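Local coordinates for protein putative pyrroline carboxylate reductase (Streptococcus pyogenes, PDB 2AHR) that probably reduces 1-pyrroline-5-carboxylate to L-proline with NADPH or NADH, the last step of proline biosynthesis, and binds NADP in a Rossmann-type domain, at residues Gly21-Gln24 with Glu28-Ile31; Gln71-Val76 with Gln96-Phe101. All coordinates share one frame; numbering follows the deposited sequence.

Interaction 1. Residues Gly21-Gln24 with Glu28-Ile31; sequences GLKQ and ELII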
loop_
_atom_site.group_PDB
_atom_site.type_symbol
_atom_site.label_atom_id
_atom_site.label_comp_id
_atom_site.label_asym_id
_atom_site.label_seq_id
_atom_site.Cartn_x
_atom_site.Cartn_y
_atom_site.Cartn_z
ATOM N N GLY E 21 26.463 -14.502 -36.890
ATOM C CA GLY E 21 26.887 -13.298 -37.602
ATOM C C GLY E 21 28.358 -13.314 -38.001
ATOM O O GLY E 21 28.723 -12.841 -39.079
ATOM N N LEU E 22 29.198 -13.873 -37.131
ATOM C CA LEU E 22 30.641 -13.996 -37.389
ATOM C C LEU E 22 30.977 -15.022 -38.487
ATOM O O LEU E 22 32.008 -14.911 -39.150
ATOM C CB LEU E 22 31.401 -14.319 -36.095
ATOM C CG LEU E 22 31.473 -13.274 -34.970
ATOM C CD1 LEU E 22 32.101 -13.905 -33.744
ATOM C CD2 LEU E 22 32.249 -12.038 -35.373
ATOM N N LYS E 23 30.108 -16.017 -38.672
ATOM C CA LYS E 23 30.236 -16.966 -39.784
ATOM C C LYS E 23 29.981 -16.308 -41.146
ATOM O O LYS E 23 30.397 -16.824 -42.167
ATOM C CB LYS E 23 29.296 -18.159 -39.602
ATOM C CG LYS E 23 29.712 -19.135 -38.525
ATOM C CD LYS E 23 28.719 -20.284 -38.492
ATOM C CE LYS E 23 28.981 -21.244 -37.349
ATOM N NZ LYS E 23 28.050 -22.409 -37.422
ATOM N N GLN E 24 29.302 -15.166 -41.153
ATOM C CA GLN E 24 29.026 -14.436 -42.388
ATOM C C GLN E 24 30.146 -13.448 -42.723
ATOM O O GLN E 24 30.026 -12.638 -43.646
ATOM C CB GLN E 24 27.662 -13.727 -42.311
ATOM C CG GLN E 24 26.469 -14.681 -42.280
ATOM C CD GLN E 24 25.143 -13.993 -42.582
ATOM O OE1 GLN E 24 25.087 -12.779 -42.832
ATOM N NE2 GLN E 24 24.060 -14.773 -42.571
ATOM N N GLU E 28 38.285 -16.445 -39.609
ATOM C CA GLU E 28 38.403 -17.806 -39.149
ATOM C C GLU E 28 38.052 -17.841 -37.675
ATOM O O GLU E 28 38.480 -16.975 -36.912
ATOM C CB GLU E 28 39.849 -18.241 -39.350
ATOM C CG GLU E 28 40.091 -19.722 -39.341
ATOM C CD GLU E 28 41.488 -20.060 -39.819
ATOM O OE1 GLU E 28 42.098 -19.237 -40.546
ATOM O OE2 GLU E 28 41.981 -21.150 -39.459
ATOM N N LEU E 29 37.286 -18.839 -37.260
ATOM C CA LEU E 29 36.826 -18.880 -35.880
ATOM C C LEU E 29 37.285 -20.122 -35.136
ATOM O O LEU E 29 37.354 -21.211 -35.709
ATOM C CB LEU E 29 35.294 -18.738 -35.812
ATOM C CG LEU E 29 34.654 -17.671 -36.715
ATOM C CD1 LEU E 29 33.136 -17.803 -36.727
ATOM C CD2 LEU E 29 35.090 -16.248 -36.337
ATOM N N ILE E 30 37.595 -19.944 -33.854
ATOM C CA ILE E 30 37.931 -21.054 -32.963
ATOM C C ILE E 30 37.416 -20.758 -31.547
ATOM O O ILE E 30 37.468 -19.609 -31.087
ATOM C CB ILE E 30 39.460 -21.396 -33.001
ATOM C CG1 ILE E 30 39.792 -22.567 -32.054
ATOM C CG2 ILE E 30 40.316 -20.143 -32.730
ATOM C CD1 ILE E 30 41.046 -23.413 -32.465
ATOM N N ILE E 31 36.898 -21.789 -30.878
ATOM C CA ILE E 31 36.256 -21.621 -29.576
ATOM C C ILE E 31 36.989 -22.360 -28.454
ATOM O O ILE E 31 37.900 -23.152 -28.714
ATOM C CB ILE E 31 34.744 -21.992 -29.611
ATOM C CG1 ILE E 31 34.516 -23.445 -30.031
ATOM C CG2 ILE E 31 33.990 -21.063 -30.545
ATOM C CD1 ILE E 31 34.516 -24.426 -28.882
#
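Lys23 and Leu29 mark the closest approach of the two backbones, their CA atoms 7.9 Å apart, where the last part of helix 13-22 and the residues after it pass the start of strand 28-32. Only a short turn separates the segments in sequence, and Gln24 N bonds back to Gly21 O at 3.2 Å in a tight turn of the backbone. Most of the gap between the segments is spanned by the side chain of Leu29, which points from the strand toward Leu22 and Lys23, and these two receive it. Its CD1 methyl does most of the touching: it lies 3.9 Å from Leu22 CB and equally close to the carbonyl carbon of Leu22, and it also meets the backbone N of Lys23. The second methyl, CD2, reaches Leu22 CB at 4.2 Å. It is CB of Leu22, rather than a branch end, that receives the strand residue. Lys23 adds a thin flank: its CB points away, yet CG comes within 4.1 Å of Leu29 CD1, and its extended chain crosses the leucine at about a right angle. NZ hydrogen-bonds to the carbonyl O of Leu46, so lysine suits this exposed border by setting a methylene against the leucine and giving its charge to a polar partner. Leu29 also packs on Ile6 of strand 5-9. The helix-to-strand return of the first beta-alpha-beta unit is therefore packed here through van der Waals contacts, the methyls of Leu29 filling the interface, while Leu22 O is hydrogen-bonded to Thr25 OG1 in the turn and the lysine amine is held outside.

Interaction 2. Residues Gln71-Val76 with Gln96-Phe101; sequences QLFETV and QRLATF. With NAP (NADP nicotinamide-adenine-dinucleotide phosphate), chain S.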
loop_
_atom_site.group_PDB
_atom_site.type_symbol
_atom_site.label_atom_id
_atom_site.label_comp_id
_atom_site.label_asym_id
_atom_site.label_seq_id
_atom_site.Cartn_x
_atom_site.Cartn_y
_atom_site.Cartn_z
ATOM N N GLN E 71 31.452 -12.464 -13.314
ATOM C CA GLN E 71 31.881 -13.039 -12.029
ATOM C C GLN E 71 33.104 -13.962 -12.127
ATOM O O GLN E 71 33.700 -14.295 -11.104
ATOM C CB GLN E 71 30.740 -13.812 -11.347
ATOM C CG GLN E 71 29.555 -12.970 -10.896
ATOM C CD GLN E 71 28.451 -12.884 -11.946
ATOM O OE1 GLN E 71 28.682 -13.082 -13.139
ATOM N NE2 GLN E 71 27.243 -12.580 -11.497
ATOM N N LEU E 72 33.465 -14.373 -13.345
ATOM C CA LEU E 72 34.581 -15.294 -13.569
ATOM C C LEU E 72 35.791 -14.662 -14.244
ATOM O O LEU E 72 36.746 -15.367 -14.568
ATOM C CB LEU E 72 34.110 -16.481 -14.413
ATOM C CG LEU E 72 33.634 -17.772 -13.744
ATOM C CD1 LEU E 72 32.906 -17.539 -12.407
ATOM C CD2 LEU E 72 32.756 -18.561 -14.713
ATOM N N PHE E 73 35.757 -13.352 -14.474
ATOM C CA PHE E 73 36.860 -12.656 -15.149
ATOM C C PHE E 73 38.228 -12.840 -14.453
ATOM O O PHE E 73 39.189 -13.274 -15.080
ATOM C CB PHE E 73 36.524 -11.160 -15.350
ATOM C CG PHE E 73 35.899 -10.837 -16.706
ATOM C CD1 PHE E 73 34.834 -11.590 -17.204
ATOM C CD2 PHE E 73 36.361 -9.756 -17.462
ATOM C CE1 PHE E 73 34.262 -11.293 -18.450
ATOM C CE2 PHE E 73 35.794 -9.445 -18.698
ATOM C CZ PHE E 73 34.749 -10.220 -19.194
ATOM N N GLU E 74 38.295 -12.525 -13.159
ATOM C CA GLU E 74 39.526 -12.665 -12.376
ATOM C C GLU E 74 40.056 -14.102 -12.384
ATOM O O GLU E 74 41.171 -14.350 -12.837
ATOM C CB GLU E 74 39.297 -12.180 -10.946
ATOM C CG GLU E 74 40.554 -12.120 -10.100
ATOM C CD GLU E 74 40.512 -11.011 -9.058
ATOM O OE1 GLU E 74 41.600 -10.537 -8.657
ATOM O OE2 GLU E 74 39.398 -10.601 -8.649
ATOM N N THR E 75 39.243 -15.038 -11.900
ATOM C CA THR E 75 39.583 -16.462 -11.889
ATOM C C THR E 75 40.095 -16.997 -13.235
ATOM O O THR E 75 41.119 -17.682 -13.281
ATOM C CB THR E 75 38.374 -17.299 -11.427
ATOM O OG1 THR E 75 38.073 -16.963 -10.068
ATOM C CG2 THR E 75 38.656 -18.807 -11.523
ATOM N N VAL E 76 39.389 -16.680 -14.320
ATOM C CA VAL E 76 39.694 -17.271 -15.624
ATOM C C VAL E 76 40.803 -16.538 -16.382
ATOM O O VAL E 76 41.561 -17.177 -17.105
ATOM C CB VAL E 76 38.404 -17.438 -16.523
ATOM C CG1 VAL E 76 38.734 -18.061 -17.886
ATOM C CG2 VAL E 76 37.328 -18.280 -15.806
ATOM N N GLN E 96 39.259 -0.472 -17.686
ATOM C CA GLN E 96 40.327 -0.247 -16.713
ATOM C C GLN E 96 40.529 -1.497 -15.861
ATOM O O GLN E 96 41.657 -1.953 -15.689
ATOM C CB GLN E 96 40.034 0.984 -15.837
ATOM C CG GLN E 96 41.211 1.422 -14.960
ATOM C CD GLN E 96 40.990 2.780 -14.281
ATOM O OE1 GLN E 96 40.211 2.905 -13.325
ATOM N NE2 GLN E 96 41.689 3.802 -14.771
ATOM N N ARG E 97 39.437 -2.056 -15.350
ATOM C CA ARG E 97 39.480 -3.299 -14.584
ATOM C C ARG E 97 39.940 -4.489 -15.418
ATOM O O ARG E 97 40.641 -5.354 -14.907
ATOM C CB ARG E 97 38.117 -3.602 -13.969
ATOM C CG ARG E 97 37.798 -2.718 -12.782
ATOM C CD ARG E 97 36.361 -2.882 -12.287
ATOM N NE ARG E 97 36.036 -4.246 -11.856
ATOM C CZ ARG E 97 34.793 -4.696 -11.692
ATOM N NH1 ARG E 97 33.767 -3.890 -11.935
ATOM N NH2 ARG E 97 34.577 -5.946 -11.296
ATOM N N LEU E 98 39.535 -4.541 -16.692
ATOM C CA LEU E 98 39.945 -5.622 -17.596
ATOM C C LEU E 98 41.465 -5.602 -17.806
ATOM O O LEU E 98 42.107 -6.647 -17.814
ATOM C CB LEU E 98 39.207 -5.540 -18.953
ATOM C CG LEU E 98 39.519 -6.647 -19.986
ATOM C CD1 LEU E 98 39.173 -8.058 -19.472
ATOM C CD2 LEU E 98 38.850 -6.402 -21.347
ATOM N N ALA E 99 42.018 -4.402 -17.980
ATOM C CA ALA E 99 43.461 -4.216 -18.143
ATOM C C ALA E 99 44.266 -4.753 -16.961
ATOM O O ALA E 99 45.360 -5.249 -17.156
ATOM C CB ALA E 99 43.797 -2.758 -18.401
ATOM N N THR E 100 43.726 -4.672 -15.745
ATOM C CA THR E 100 44.413 -5.233 -14.568
ATOM C C THR E 100 44.394 -6.765 -14.571
ATOM O O THR E 100 45.270 -7.392 -13.965
ATOM C CB THR E 100 43.882 -4.675 -13.179
ATOM O OG1 THR E 100 42.665 -5.330 -12.796
ATOM C CG2 THR E 100 43.674 -3.156 -13.202
ATOM N N PHE E 101 43.410 -7.367 -15.245
ATOM C CA PHE E 101 43.299 -8.826 -15.275
ATOM C C PHE E 101 44.166 -9.412 -16.367
ATOM O O PHE E 101 44.523 -10.585 -16.308
ATOM C CB PHE E 101 41.869 -9.294 -15.550
ATOM C CG PHE E 101 40.857 -8.860 -14.530
ATOM C CD1 PHE E 101 41.134 -8.908 -13.168
ATOM C CD2 PHE E 101 39.604 -8.443 -14.936
ATOM C CE1 PHE E 101 40.178 -8.507 -12.223
ATOM C CE2 PHE E 101 38.644 -8.055 -14.005
ATOM C CZ PHE E 101 38.932 -8.085 -12.646
HETATM P PA NAP S . 25.810 -18.136 -19.866
HETATM O O1A NAP S . 25.706 -18.670 -18.481
HETATM O O2A NAP S . 24.659 -18.606 -20.692
HETATM O O5B NAP S . 27.213 -18.514 -20.576
HETATM C C5B NAP S . 28.436 -18.543 -19.876
HETATM C C4B NAP S . 29.265 -19.693 -20.444
HETATM O O4B NAP S . 30.615 -19.633 -20.016
HETATM C C3B NAP S . 28.700 -21.047 -20.020
HETATM O O3B NAP S . 28.357 -21.764 -21.186
HETATM C C2B NAP S . 29.815 -21.728 -19.241
HETATM O O2B NAP S . 30.024 -23.091 -19.575
HETATM C C1B NAP S . 31.041 -20.952 -19.703
HETATM N N9A NAP S . 32.142 -21.040 -18.714
HETATM C C8A NAP S . 32.043 -21.220 -17.352
HETATM N N7A NAP S . 33.295 -21.264 -16.833
HETATM C C5A NAP S . 34.194 -21.122 -17.841
HETATM C C6A NAP S . 35.589 -21.113 -17.863
HETATM N N6A NAP S . 36.236 -21.791 -16.917
HETATM N N1A NAP S . 36.233 -20.945 -19.074
HETATM C C2A NAP S . 35.510 -20.814 -20.247
HETATM N N3A NAP S . 34.131 -20.839 -20.213
HETATM C C4A NAP S . 33.480 -20.988 -19.030
HETATM O O3 NAP S . 25.919 -16.518 -19.813
HETATM P PN NAP S . 25.468 -15.538 -21.022
HETATM O O1N NAP S . 24.045 -15.166 -20.775
HETATM O O2N NAP S . 25.849 -16.092 -22.350
HETATM O O5D NAP S . 26.381 -14.239 -20.718
HETATM C C5D NAP S . 27.740 -14.186 -21.090
HETATM C C4D NAP S . 28.211 -12.734 -21.142
HETATM O O4D NAP S . 27.425 -11.964 -22.032
HETATM C C3D NAP S . 28.115 -12.067 -19.774
HETATM O O3D NAP S . 29.349 -11.438 -19.525
HETATM C C2D NAP S . 26.995 -11.040 -19.875
HETATM O O2D NAP S . 27.302 -9.893 -19.091
HETATM C C1D NAP S . 26.927 -10.787 -21.397
HETATM N N1N NAP S . 25.588 -10.485 -21.967
HETATM C C2N NAP S . 24.562 -11.409 -21.926
HETATM C C3N NAP S . 23.322 -11.112 -22.499
HETATM C C7N NAP S . 22.233 -12.141 -22.578
HETATM O O7N NAP S . 21.047 -11.763 -23.239
HETATM N N7N NAP S . 22.400 -13.360 -22.046
HETATM C C4N NAP S . 23.126 -9.872 -23.120
HETATM C C5N NAP S . 24.161 -8.949 -23.170
HETATM C C6N NAP S . 25.388 -9.274 -22.589
HETATM P P2B NAP S . 29.074 -24.309 -19.092
HETATM O O1X NAP S . 29.769 -25.610 -19.460
HETATM O O2X NAP S . 28.903 -24.249 -17.591
HETATM O O3X NAP S . 27.719 -24.231 -19.775
#
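Phe73 and Phe101 meet where helix 73-77 lies beside helix 95-102, and the contact divides into a close apolar side and an outer side bordered by charge. On the close side Leu98 CD1 lies 3.7 Å from Phe73 CE2, approaching the ring obliquely. The leucine gets there because its CG stands opposite the backbone N (chi1 -178°), which carries a methyl across to the aromatic ring although CB does not point that way. Phe73 CB in turn sits 4.0 Å from Phe101 CE2, while Phe101 CD2 comes to the edge of the Phe73 ring. Both Phe73 and Leu98 are buried and rest on Leu66 and Ser88 of the central sheet, a place that suits large apolar side chains.

Phe101 is the aromatic centre of the contact. One face of its ring takes Glu74 CA, 4.1 Å above the plane, and the opposite face takes the carbonyl O of Arg97 in its own helix, 3.3 Å above; both are offset toward the rim. The solvent side belongs to Glu74, which is exposed and less covered. Its CB and CD each come within 4.0 Å of Phe101 CE1, and the carboxylate plane is turned 48° from the ring. Glutamate fits this border because CB and the carboxylate carbon can rest against CE1 while OE1 forms a salt bridge with Lys78.

Beyond the helix pair, Leu72 and Val76 place methyls against the adenine of NADP, Leu72 CD2 being 3.5 Å from N7A. Segment 71-76 thus packs on the neighbouring helix through Phe73 and Glu74, and on the cofactor through Leu72 and Val76, with its acidic group kept at the solvent border.

How the interactions relate
Interaction 1 comes first along the chain and is complete before interaction 2 begins. Their centres are 24 Å apart and their nearest atoms about 12 Å, so they do not touch. What joins them is the mixed sheet of the NADP-binding domain: interaction 1 sets helix 13-22 against the edge strand 28-32, whereas the helices of interaction 2 pack on strands 63-66 and 86-88 and, for helix 95-102, also on 108-112. The side chain of Leu22 is about 13 Å from the cofactor, but segment 71-76 touches its adenine through Leu72 and Val76. One contact thus belongs to the Rossmann framework, and the other is helix packing that stands behind two residues of the nucleotide pocket.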